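Side-chain contacts in sporulation-control protein spo0M (Bacillus subtilis, PDB 5CL2), which controls the expression of spo0A and is required for Bacillus subtilis to pass the morphological stage 0 of sporulation: residues 142-147 with 245-250; 226-231 with 237-242. All coordinates share one frame; numbering follows the deposited sequence.

Interaction 1 (142-147 with 245-250)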
loop_
_atom_site.group_PDB
_atom_site.type_symbol
_atom_site.label_atom_id
_atom_site.label_comp_id
_atom_site.label_asym_id
_atom_site.label_seq_id
_atom_site.Cartn_x
_atom_site.Cartn_y
_atom_site.Cartn_z
ATOM N N GLU A 142 14.937 -23.400 -5.810
ATOM C CA GLU A 142 16.284 -23.884 -6.114
ATOM C C GLU A 142 16.290 -25.403 -6.334
ATOM O O GLU A 142 17.022 -25.900 -7.195
ATOM C CB GLU A 142 17.280 -23.536 -5.021
ATOM C CG GLU A 142 17.476 -22.053 -4.754
ATOM C CD GLU A 142 18.681 -21.784 -3.861
ATOM O OE1 GLU A 142 18.690 -22.323 -2.738
ATOM O OE2 GLU A 142 19.584 -21.002 -4.254
ATOM N N ASN A 143 15.434 -26.126 -5.616
ATOM C CA ASN A 143 15.360 -27.576 -5.787
ATOM C C ASN A 143 14.957 -27.964 -7.198
ATOM O O ASN A 143 15.427 -28.969 -7.718
ATOM C CB ASN A 143 14.391 -28.187 -4.783
ATOM C CG ASN A 143 14.927 -28.135 -3.372
ATOM O OD1 ASN A 143 16.138 -28.032 -3.166
ATOM N ND2 ASN A 143 14.032 -28.182 -2.389
ATOM N N LEU A 144 14.130 -27.138 -7.832
ATOM C CA LEU A 144 13.698 -27.397 -9.196
ATOM C C LEU A 144 14.838 -27.224 -10.187
ATOM O O LEU A 144 14.685 -27.576 -11.351
ATOM C CB LEU A 144 12.531 -26.482 -9.600
ATOM C CG LEU A 144 11.150 -26.722 -8.983
ATOM C CD1 LEU A 144 10.129 -25.763 -9.570
ATOM C CD2 LEU A 144 10.705 -28.151 -9.238
ATOM N N GLY A 145 16.008 -26.776 -9.729
ATOM C CA GLY A 145 17.044 -26.373 -10.668
ATOM C C GLY A 145 17.291 -24.896 -10.912
ATOM O O GLY A 145 17.613 -24.500 -12.021
ATOM N N PHE A 146 17.074 -24.063 -9.901
ATOM C CA PHE A 146 17.479 -22.660 -9.988
ATOM C C PHE A 146 18.496 -22.300 -8.915
ATOM O O PHE A 146 18.648 -23.020 -7.931
ATOM C CB PHE A 146 16.276 -21.741 -9.865
ATOM C CG PHE A 146 15.421 -21.722 -11.064
ATOM C CD1 PHE A 146 14.461 -22.698 -11.259
ATOM C CD2 PHE A 146 15.566 -20.729 -12.011
ATOM C CE1 PHE A 146 13.659 -22.684 -12.389
ATOM C CE2 PHE A 146 14.760 -20.703 -13.137
ATOM C CZ PHE A 146 13.814 -21.684 -13.324
ATOM N N ARG A 147 19.198 -21.186 -9.103
ATOM C CA ARG A 147 20.074 -20.688 -8.047
ATOM C C ARG A 147 19.805 -19.179 -7.876
ATOM O O ARG A 147 19.719 -18.439 -8.866
ATOM C CB ARG A 147 21.543 -20.986 -8.383
ATOM C CG ARG A 147 22.521 -20.749 -7.247
ATOM C CD ARG A 147 23.295 -19.474 -7.465
ATOM N NE ARG A 147 23.583 -19.291 -8.890
ATOM C CZ ARG A 147 23.953 -18.132 -9.429
ATOM N NH1 ARG A 147 24.084 -17.055 -8.666
ATOM N NH2 ARG A 147 24.186 -18.044 -10.730
ATOM N N GLU A 245 4.453 -26.724 -11.774
ATOM C CA GLU A 245 3.283 -26.501 -12.643
ATOM C C GLU A 245 3.157 -25.059 -13.135
ATOM O O GLU A 245 2.868 -24.827 -14.317
ATOM C CB GLU A 245 1.976 -26.900 -11.947
ATOM C CG GLU A 245 0.783 -26.946 -12.924
ATOM C CD GLU A 245 -0.391 -27.790 -12.436
ATOM O OE1 GLU A 245 -0.237 -28.529 -11.440
ATOM O OE2 GLU A 245 -1.476 -27.710 -13.053
ATOM N N ILE A 246 3.309 -24.099 -12.214
ATOM C CA ILE A 246 3.241 -22.683 -12.572
ATOM C C ILE A 246 4.299 -22.336 -13.614
ATOM O O ILE A 246 4.008 -21.655 -14.604
ATOM C CB ILE A 246 3.419 -21.754 -11.329
ATOM C CG1 ILE A 246 2.291 -22.000 -10.321
ATOM C CG2 ILE A 246 3.420 -20.304 -11.768
ATOM C CD1 ILE A 246 2.418 -21.245 -9.003
ATOM N N LEU A 247 5.521 -22.818 -13.397
ATOM C CA LEU A 247 6.623 -22.563 -14.330
ATOM C C LEU A 247 6.418 -23.264 -15.679
ATOM O O LEU A 247 6.987 -22.825 -16.684
ATOM C CB LEU A 247 7.962 -22.987 -13.735
ATOM C CG LEU A 247 8.394 -22.255 -12.472
ATOM C CD1 LEU A 247 9.729 -22.797 -12.000
ATOM C CD2 LEU A 247 8.441 -20.750 -12.720
ATOM N N ASP A 248 5.598 -24.325 -15.716
ATOM C CA ASP A 248 5.462 -25.086 -16.962
ATOM C C ASP A 248 4.869 -24.238 -18.063
ATOM O O ASP A 248 5.076 -24.515 -19.242
ATOM C CB ASP A 248 4.586 -26.331 -16.768
ATOM C CG ASP A 248 4.305 -27.074 -18.089
ATOM O OD1 ASP A 248 5.185 -27.839 -18.547
ATOM O OD2 ASP A 248 3.205 -26.897 -18.675
ATOM N N GLN A 249 4.178 -23.169 -17.703
ATOM C CA GLN A 249 3.557 -22.372 -18.741
ATOM C C GLN A 249 4.571 -21.591 -19.554
ATOM O O GLN A 249 4.215 -20.987 -20.567
ATOM C CB GLN A 249 2.554 -21.420 -18.134
ATOM C CG GLN A 249 3.208 -20.334 -17.304
ATOM C CD GLN A 249 2.181 -19.399 -16.757
ATOM O OE1 GLN A 249 1.725 -18.491 -17.461
ATOM N NE2 GLN A 249 1.784 -19.614 -15.500
ATOM N N TYR A 250 5.828 -21.593 -19.102
ATOM C CA TYR A 250 6.914 -20.913 -19.809
ATOM C C TYR A 250 7.736 -21.868 -20.702
ATOM O O TYR A 250 8.596 -21.419 -21.470
ATOM C CB TYR A 250 7.866 -20.233 -18.794
ATOM C CG TYR A 250 7.209 -19.152 -17.950
ATOM C CD1 TYR A 250 6.773 -17.965 -18.527
ATOM C CD2 TYR A 250 7.019 -19.327 -16.583
ATOM C CE1 TYR A 250 6.157 -16.993 -17.783
ATOM C CE2 TYR A 250 6.406 -18.344 -15.811
ATOM C CZ TYR A 250 5.976 -17.181 -16.428
ATOM O OH TYR A 250 5.370 -16.184 -15.704
#

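Interaction 2 (226-231 with 237-242)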
loop_
_atom_site.group_PDB
_atom_site.type_symbol
_atom_site.label_atom_id
_atom_site.label_comp_id
_atom_site.label_asym_id
_atom_site.label_seq_id
_atom_site.Cartn_x
_atom_site.Cartn_y
_atom_site.Cartn_z
ATOM N N VAL A 226 -0.006 -15.294 -8.436
ATOM C CA VAL A 226 -0.663 -16.397 -7.732
ATOM C C VAL A 226 -0.622 -16.282 -6.201
ATOM O O VAL A 226 0.452 -16.107 -5.612
ATOM C CB VAL A 226 -0.030 -17.756 -8.133
ATOM C CG1 VAL A 226 -0.543 -18.881 -7.230
ATOM C CG2 VAL A 226 -0.285 -18.065 -9.621
ATOM N N ARG A 227 -1.782 -16.423 -5.554
ATOM C CA ARG A 227 -1.810 -16.428 -4.092
ATOM C C ARG A 227 -1.722 -17.840 -3.508
ATOM O O ARG A 227 -2.416 -18.750 -3.955
ATOM C CB ARG A 227 -3.070 -15.739 -3.571
ATOM C CG ARG A 227 -3.335 -16.067 -2.117
ATOM C CD ARG A 227 -4.263 -15.074 -1.460
ATOM N NE ARG A 227 -3.991 -15.039 -0.030
ATOM C CZ ARG A 227 -3.204 -14.133 0.543
ATOM N NH1 ARG A 227 -2.650 -13.174 -0.191
ATOM N NH2 ARG A 227 -2.986 -14.178 1.848
ATOM N N PHE A 228 -0.838 -18.008 -2.537
ATOM C CA PHE A 228 -0.707 -19.204 -1.708
ATOM C C PHE A 228 -1.168 -18.902 -0.288
ATOM O O PHE A 228 -0.923 -17.804 0.237
ATOM C CB PHE A 228 0.750 -19.682 -1.639
ATOM C CG PHE A 228 1.332 -20.115 -2.959
ATOM C CD1 PHE A 228 1.611 -19.187 -3.956
ATOM C CD2 PHE A 228 1.660 -21.441 -3.178
ATOM C CE1 PHE A 228 2.160 -19.596 -5.161
ATOM C CE2 PHE A 228 2.213 -21.845 -4.383
ATOM C CZ PHE A 228 2.463 -20.922 -5.367
ATOM N N SER A 229 -1.790 -19.876 0.365
ATOM C CA SER A 229 -2.182 -19.685 1.753
ATOM C C SER A 229 -1.111 -20.240 2.654
ATOM O O SER A 229 -0.166 -20.859 2.181
ATOM C CB SER A 229 -3.488 -20.396 2.061
ATOM O OG SER A 229 -3.218 -21.772 2.279
ATOM N N GLN A 230 -1.296 -20.062 3.958
ATOM C CA GLN A 230 -0.360 -20.577 4.952
ATOM C C GLN A 230 -0.162 -22.099 4.857
ATOM O O GLN A 230 0.973 -22.585 4.927
ATOM C CB GLN A 230 -0.841 -20.214 6.353
ATOM C CG GLN A 230 -0.021 -20.827 7.474
ATOM C CD GLN A 230 -0.330 -20.209 8.838
ATOM O OE1 GLN A 230 -1.364 -19.559 9.019
ATOM N NE2 GLN A 230 0.570 -20.410 9.798
ATOM N N SER A 231 -1.263 -22.842 4.711
ATOM C CA SER A 231 -1.190 -24.307 4.672
ATOM C C SER A 231 -0.323 -24.773 3.503
ATOM O O SER A 231 0.551 -25.628 3.667
ATOM C CB SER A 231 -2.591 -24.939 4.527
ATOM O OG SER A 231 -3.525 -24.392 5.444
ATOM N N GLU A 237 6.724 -30.212 -0.125
ATOM C CA GLU A 237 6.469 -31.052 -1.311
ATOM C C GLU A 237 5.473 -30.458 -2.285
ATOM O O GLU A 237 5.788 -30.161 -3.467
ATOM C CB GLU A 237 5.955 -32.424 -0.887
ATOM C CG GLU A 237 6.812 -33.132 0.133
ATOM C CD GLU A 237 6.189 -34.434 0.607
ATOM O OE1 GLU A 237 4.978 -34.645 0.357
ATOM O OE2 GLU A 237 6.915 -35.250 1.216
ATOM N N GLU A 238 4.265 -30.268 -1.770
ATOM C CA GLU A 238 3.156 -29.868 -2.604
ATOM C C GLU A 238 3.455 -28.492 -3.169
ATOM O O GLU A 238 3.056 -28.171 -4.297
ATOM C CB GLU A 238 1.871 -29.850 -1.785
ATOM C CG GLU A 238 0.644 -29.474 -2.573
ATOM C CD GLU A 238 0.183 -30.575 -3.501
ATOM O OE1 GLU A 238 0.797 -31.668 -3.506
ATOM O OE2 GLU A 238 -0.814 -30.344 -4.214
ATOM N N LEU A 239 4.242 -27.728 -2.408
ATOM C CA LEU A 239 4.778 -26.442 -2.835
ATOM C C LEU A 239 5.673 -26.561 -4.074
ATOM O O LEU A 239 5.431 -25.865 -5.073
ATOM C CB LEU A 239 5.560 -25.789 -1.687
ATOM C CG LEU A 239 6.030 -24.349 -1.895
ATOM C CD1 LEU A 239 4.844 -23.496 -2.319
ATOM C CD2 LEU A 239 6.696 -23.808 -0.626
ATOM N N GLU A 240 6.695 -27.423 -4.037
ATOM C CA GLU A 240 7.531 -27.544 -5.229
ATOM C C GLU A 240 6.758 -27.998 -6.437
ATOM O O GLU A 240 7.101 -27.594 -7.554
ATOM C CB GLU A 240 8.676 -28.530 -5.083
ATOM C CG GLU A 240 9.460 -28.527 -3.823
ATOM C CD GLU A 240 10.843 -29.057 -4.110
ATOM O OE1 GLU A 240 11.042 -29.604 -5.229
ATOM O OE2 GLU A 240 11.721 -28.932 -3.230
ATOM N N GLU A 241 5.730 -28.836 -6.253
ATOM C CA GLU A 241 5.082 -29.329 -7.467
ATOM C C GLU A 241 4.123 -28.272 -8.002
ATOM O O GLU A 241 3.951 -28.148 -9.222
ATOM C CB GLU A 241 4.331 -30.648 -7.248
ATOM C CG GLU A 241 4.901 -31.584 -6.196
ATOM C CD GLU A 241 4.147 -32.916 -6.145
ATOM O OE1 GLU A 241 3.599 -33.332 -7.200
ATOM O OE2 GLU A 241 4.088 -33.532 -5.052
ATOM N N VAL A 242 3.552 -27.466 -7.106
ATOM C CA VAL A 242 2.735 -26.352 -7.569
ATOM C C VAL A 242 3.601 -25.354 -8.337
ATOM O O VAL A 242 3.209 -24.854 -9.397
ATOM C CB VAL A 242 2.017 -25.641 -6.395
ATOM C CG1 VAL A 242 1.338 -24.358 -6.867
ATOM C CG2 VAL A 242 1.001 -26.574 -5.746
#

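Interaction 1 (142-147 with 245-250)
Leu247, on the C-terminal helix 236-248, reaches Leu144 and Phe146 with one methyl group, a worked example of contact through a single methyl. The helix is thereby packed on two successive parts of the fold: the turn carrying Leu144, and Phe146, which opens strand 146-155 at one margin of the five-stranded antiparallel sheet. The leucine can be followed outward. CB points toward residues 142-147, but neither it nor CG touches them. With CG beside the backbone N (chi1 -62°) and CD1 anti along the next bond, the chain is extended, and CD1 becomes the leading atom. There it makes two contacts: Leu247 CD1 lies 3.9 Å from Leu144 CD1, the two leucines approaching at a slant, and 4.0 Å from Phe146 CE1, the aromatic side chain coming from the opposite direction and meeting the methyl obliquely. The other branch, CD2, touches neither residue. Elsewhere the Leu247 side chain packs on Phe200 and Leu185 of the same sheet, and Leu185 also touches Phe146.

The two partners are brought together by the turn that follows helix 132-143. Glu142 O receives both Gly145 N at 2.9 Å and Phe146 N at 3.3 Å, the two donors arriving from the same face of its plane, while Gly145 adopts a positive phi at which a CB would press on the carbonyl O of Leu144. Beyond the turn, Tyr178 of helix 176-181 packs on both Leu144 and Phe146.

Methyl and ring carbons are all that meet, burying 97 Å² in total. Such a contact is nondirectional: it depends on close fit and the exclusion of water, while the paired bonds to Glu142 O shape the turn that presents Leu144 and Phe146.

Interaction 2 (226-231 with 237-242)
Phe228, on strand 224-229, the outermost of its sheet within this chain, sends its ring against Leu239 and Val242, which stand one turn apart on helix 236-248. The ring's CE2 corner does most of the touching: Phe228 CE2 is 3.6 Å from Val242 CG1 and 3.7 Å from Leu239 CD1. Neighbouring ring atoms widen the patch, CD2 beside the leucine and CZ beside the valine, and both methyls approach obliquely.

Phe228 has CG beside the backbone N (chi1 -63°), which carries the ring toward the helix. Leu239 starts off to one side, yet with CG anti to the backbone N (chi1 -172°) and a bend at the next bond its CD1 swings to the ring, crossing the phenylalanine at about a right angle. Val242 CG1 is likewise anti to its N (chi1 172°), but its CB already points at the strand, so no second bend is needed; it and Phe228 come from opposite directions. Exchanging Phe228 for an alanine takes the ring away, which would probably leave Leu239 CD1 and Val242 CG1 facing a gap between strand and helix.

Beyond the ring the chain turns into helix 230-234. Ser229 is its N-cap, OG accepting a weak bond from Ser231 N at 3.3 Å, while Glu232 OE1 accepts from Ser229 N. Arg227 forms a salt bridge with Asp192, and Gln230, in the helix that follows, hydrogen-bonds to Gln222 of the second subunit.

The result is typical of a two-layer alpha+beta packing: the chain leaves the outermost strand, makes the short helix 230-234 and turns back as helix 236-248 against the sheet's face.

Interactions 1 and 2 use successive parts of one helix, 236-248, laid over the same five-stranded antiparallel sheet, and their centres are 13 Å apart. Interaction 2 fixes the first half of the helix to the outermost strand, whereas interaction 1 joins its last turn to the turn after helix 132-143 and the start of strand 146-155. They also touch directly: Asn143 ND2 lies 2.6 Å from Glu240 OE2, a probable hydrogen bond between the two helices, and Ile246 CD1 packs 3.7 Å from Phe228 CZ, prolonging the apolar seam. The sodium ion, held by Thr14, Asp122 and Asp124, belongs to strands of the other sheets, so neither contact contributes to that site.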